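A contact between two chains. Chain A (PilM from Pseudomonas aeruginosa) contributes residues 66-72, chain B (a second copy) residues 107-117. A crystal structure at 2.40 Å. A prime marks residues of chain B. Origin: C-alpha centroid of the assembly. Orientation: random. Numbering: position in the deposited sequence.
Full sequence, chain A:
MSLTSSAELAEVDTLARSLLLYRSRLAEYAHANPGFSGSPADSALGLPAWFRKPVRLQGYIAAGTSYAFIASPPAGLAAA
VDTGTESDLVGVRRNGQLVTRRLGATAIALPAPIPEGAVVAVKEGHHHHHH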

# COMPACT_ATOMS: atom_id res chain seq x y z
N SER A 66 11.13 -1.81 0.76
CA SER A 66 11.38 -3.23 0.70
C SER A 66 10.71 -3.87 -0.47
O SER A 66 9.53 -3.65 -0.70
N TYR A 67 11.50 -4.71 -1.15
CA TYR A 67 11.05 -5.48 -2.27
C TYR A 67 11.36 -6.91 -1.87
O TYR A 67 12.49 -7.23 -1.50
N ALA A 68 10.35 -7.77 -1.87
CA ALA A 68 10.59 -9.18 -1.62
C ALA A 68 10.12 -9.93 -2.87
O ALA A 68 9.01 -9.62 -3.39
N PHE A 69 10.94 -10.85 -3.39
CA PHE A 69 10.59 -11.45 -4.65
C PHE A 69 10.93 -12.87 -4.85
O PHE A 69 11.78 -13.43 -4.16
N ILE A 70 10.23 -13.44 -5.82
CA ILE A 70 10.45 -14.79 -6.28
C ILE A 70 10.58 -14.80 -7.80
O ILE A 70 9.60 -14.70 -8.51
N ALA A 71 11.80 -14.99 -8.26
CA ALA A 71 12.18 -14.92 -9.67
C ALA A 71 11.61 -15.98 -10.67
O ALA A 71 11.41 -15.67 -11.85
N SER A 72 11.34 -17.20 -10.25
CA SER A 72 10.82 -18.16 -11.23
C SER A 72 9.52 -18.65 -10.71
O SER A 72 9.33 -19.84 -10.53
N ALA B 107 4.28 1.67 -13.09
CA ALA B 107 5.65 1.87 -13.55
C ALA B 107 6.56 2.31 -12.42
O ALA B 107 6.35 3.41 -11.86
N ILE B 108 7.57 1.48 -12.08
CA ILE B 108 8.50 1.81 -10.97
C ILE B 108 10.04 1.72 -11.20
O ILE B 108 10.53 0.95 -12.06
N ALA B 109 10.78 2.53 -10.41
CA ALA B 109 12.19 2.28 -10.00
C ALA B 109 12.33 0.86 -9.44
O ALA B 109 12.19 0.71 -8.20
N LEU B 110 12.57 -0.14 -10.30
CA LEU B 110 12.56 -1.55 -9.84
C LEU B 110 13.99 -2.07 -9.78
O LEU B 110 14.62 -2.20 -10.81
N PRO B 111 14.51 -2.39 -8.57
CA PRO B 111 15.92 -2.80 -8.54
C PRO B 111 16.34 -3.78 -9.66
O PRO B 111 15.54 -4.64 -10.12
N ALA B 112 17.58 -3.55 -10.10
CA ALA B 112 18.30 -4.37 -11.08
C ALA B 112 18.25 -5.88 -10.74
O ALA B 112 17.99 -6.70 -11.65
N PRO B 113 18.45 -6.24 -9.43
CA PRO B 113 18.66 -7.63 -9.14
C PRO B 113 17.39 -8.41 -9.16
O PRO B 113 17.42 -9.63 -9.32
N ILE B 114 16.27 -7.72 -8.96
CA ILE B 114 15.00 -8.32 -9.25
C ILE B 114 14.80 -8.45 -10.75
O ILE B 114 14.74 -7.44 -11.47
N PRO B 115 14.77 -9.70 -11.22
CA PRO B 115 14.82 -9.84 -12.66
C PRO B 115 13.42 -9.99 -13.17
O PRO B 115 12.48 -9.92 -12.39
N GLU B 116 13.33 -10.23 -14.47
CA GLU B 116 12.09 -10.36 -15.22
C GLU B 116 11.14 -11.38 -14.64
O GLU B 116 11.57 -12.35 -14.06
N GLY B 117 9.84 -11.15 -14.85
CA GLY B 117 8.77 -12.05 -14.43
C GLY B 117 8.75 -12.38 -12.94
O GLY B 117 7.97 -13.25 -12.52

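Two aromatic rings on one strand each carry an aliphatic group of the second chain over a face, so that this contact between two copies of PilM rests largely on CH-pi packing. Residues 66-70 of chain A form a strand, and its alternation sends Tyr67 and Phe69 toward chain B, while Ser66 and Ala68 stay out of reach and Ile70 points away. The partner stretch has no regular helix or strand; it runs past the strand with Pro111′ nearest Tyr67, Ile114′ nearest Phe69 and Pro115′ nearest Ala71 by CA position.

Tyr67 adopts the m rotamer (chi1 -63°). Over one face of its ring lies Pro111′, whose CD sits 3.5 Å from the ring centroid and 3.3 Å from Tyr67 CE1. Leu110′ (m, t) starts sideways, but its end comes nearer, and CD2 meets the ring edge at 4.2 Å from Tyr67 CE1. The phenol oxygen reaches past these groups to the backbone: Tyr67 OH lies 2.7 Å from Ala109′ O, a weak hydrogen bond; another acceptor is also within reach of the same proton, so this pairing is not settled. It is the sole candidate hydrogen bond between the stretches.

Phe69 takes chi1 p (54°), and Ile114′ (t, p) covers one face of its ring. Ile114′ CB stands 3.8 Å from the ring centroid, only 2° off the normal, and Ile114′ CD1 approaches Phe69 CD1 to 3.3 Å, a tight apolar contact. Pro115′ CD lies 4.1 Å from Phe69 CE1, and its ring continues to Ala71, where Ala71 CB packs 3.7 Å from Pro115′ CG. Beyond this, Gly117′ has no side chain and a positive phi of 56°, a conformation that favours glycine. In all, 427 Å² is buried, summed over both sides.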

# COMPACT_ATOMS: atom_id res chain seq x y z
CB SER A 66 10.95 -3.90 1.97
OG SER A 66 11.42 -3.09 3.03
CB TYR A 67 11.91 -5.14 -3.46
CG TYR A 67 11.85 -3.71 -3.95
CD1 TYR A 67 11.13 -3.39 -5.10
CD2 TYR A 67 12.55 -2.67 -3.31
CE1 TYR A 67 11.11 -2.10 -5.62
CE2 TYR A 67 12.53 -1.36 -3.83
CZ TYR A 67 11.80 -1.08 -4.99
OH TYR A 67 11.75 0.18 -5.58
CB ALA A 68 9.82 -9.64 -0.33
CB PHE A 69 11.18 -10.65 -5.81
CG PHE A 69 12.65 -10.44 -5.73
CD1 PHE A 69 13.50 -11.18 -6.50
CD2 PHE A 69 13.16 -9.50 -4.87
CE1 PHE A 69 14.82 -10.97 -6.46
CE2 PHE A 69 14.51 -9.30 -4.79
CZ PHE A 69 15.35 -10.02 -5.60
CB ILE A 70 9.33 -15.75 -5.81
CG1 ILE A 70 9.28 -15.70 -4.29
CG2 ILE A 70 9.58 -17.19 -6.34
CD1 ILE A 70 8.68 -16.94 -3.59
CB ALA A 71 13.74 -14.81 -9.79
CB SER A 72 11.80 -19.34 -11.41
OG SER A 72 11.26 -20.31 -12.30
CB ALA B 107 5.67 2.93 -14.64
CB ILE B 108 8.22 0.99 -9.68
CG1 ILE B 108 6.78 0.52 -9.57
CG2 ILE B 108 8.71 1.73 -8.41
CD1 ILE B 108 6.67 -0.54 -8.50
CB ALA B 109 12.63 3.29 -8.91
CB LEU B 110 11.74 -2.47 -10.79
CG LEU B 110 10.23 -2.67 -10.72
CD1 LEU B 110 9.76 -3.60 -11.84
CD2 LEU B 110 9.68 -3.15 -9.41
CB PRO B 111 16.08 -3.39 -7.12
CG PRO B 111 15.17 -2.55 -6.31
CD PRO B 111 13.98 -2.24 -7.20
CB ALA B 112 19.78 -3.89 -11.15
CB PRO B 113 19.27 -7.60 -7.73
CG PRO B 113 19.97 -6.24 -7.67
CD PRO B 113 18.78 -5.42 -8.25
CB ILE B 114 13.75 -7.74 -8.47
CG1 ILE B 114 12.48 -8.09 -9.24
CG2 ILE B 114 13.90 -6.27 -8.05
CD1 ILE B 114 12.03 -9.57 -8.98
CB PRO B 115 15.63 -11.13 -12.85
CG PRO B 115 15.25 -11.98 -11.72
CD PRO B 115 14.94 -11.02 -10.55
CB GLU B 116 12.45 -10.78 -16.65
CG GLU B 116 14.01 -10.88 -16.94
CD GLU B 116 14.62 -12.24 -16.56
OE1 GLU B 116 13.99 -13.01 -15.82
OE2 GLU B 116 15.75 -12.55 -17.02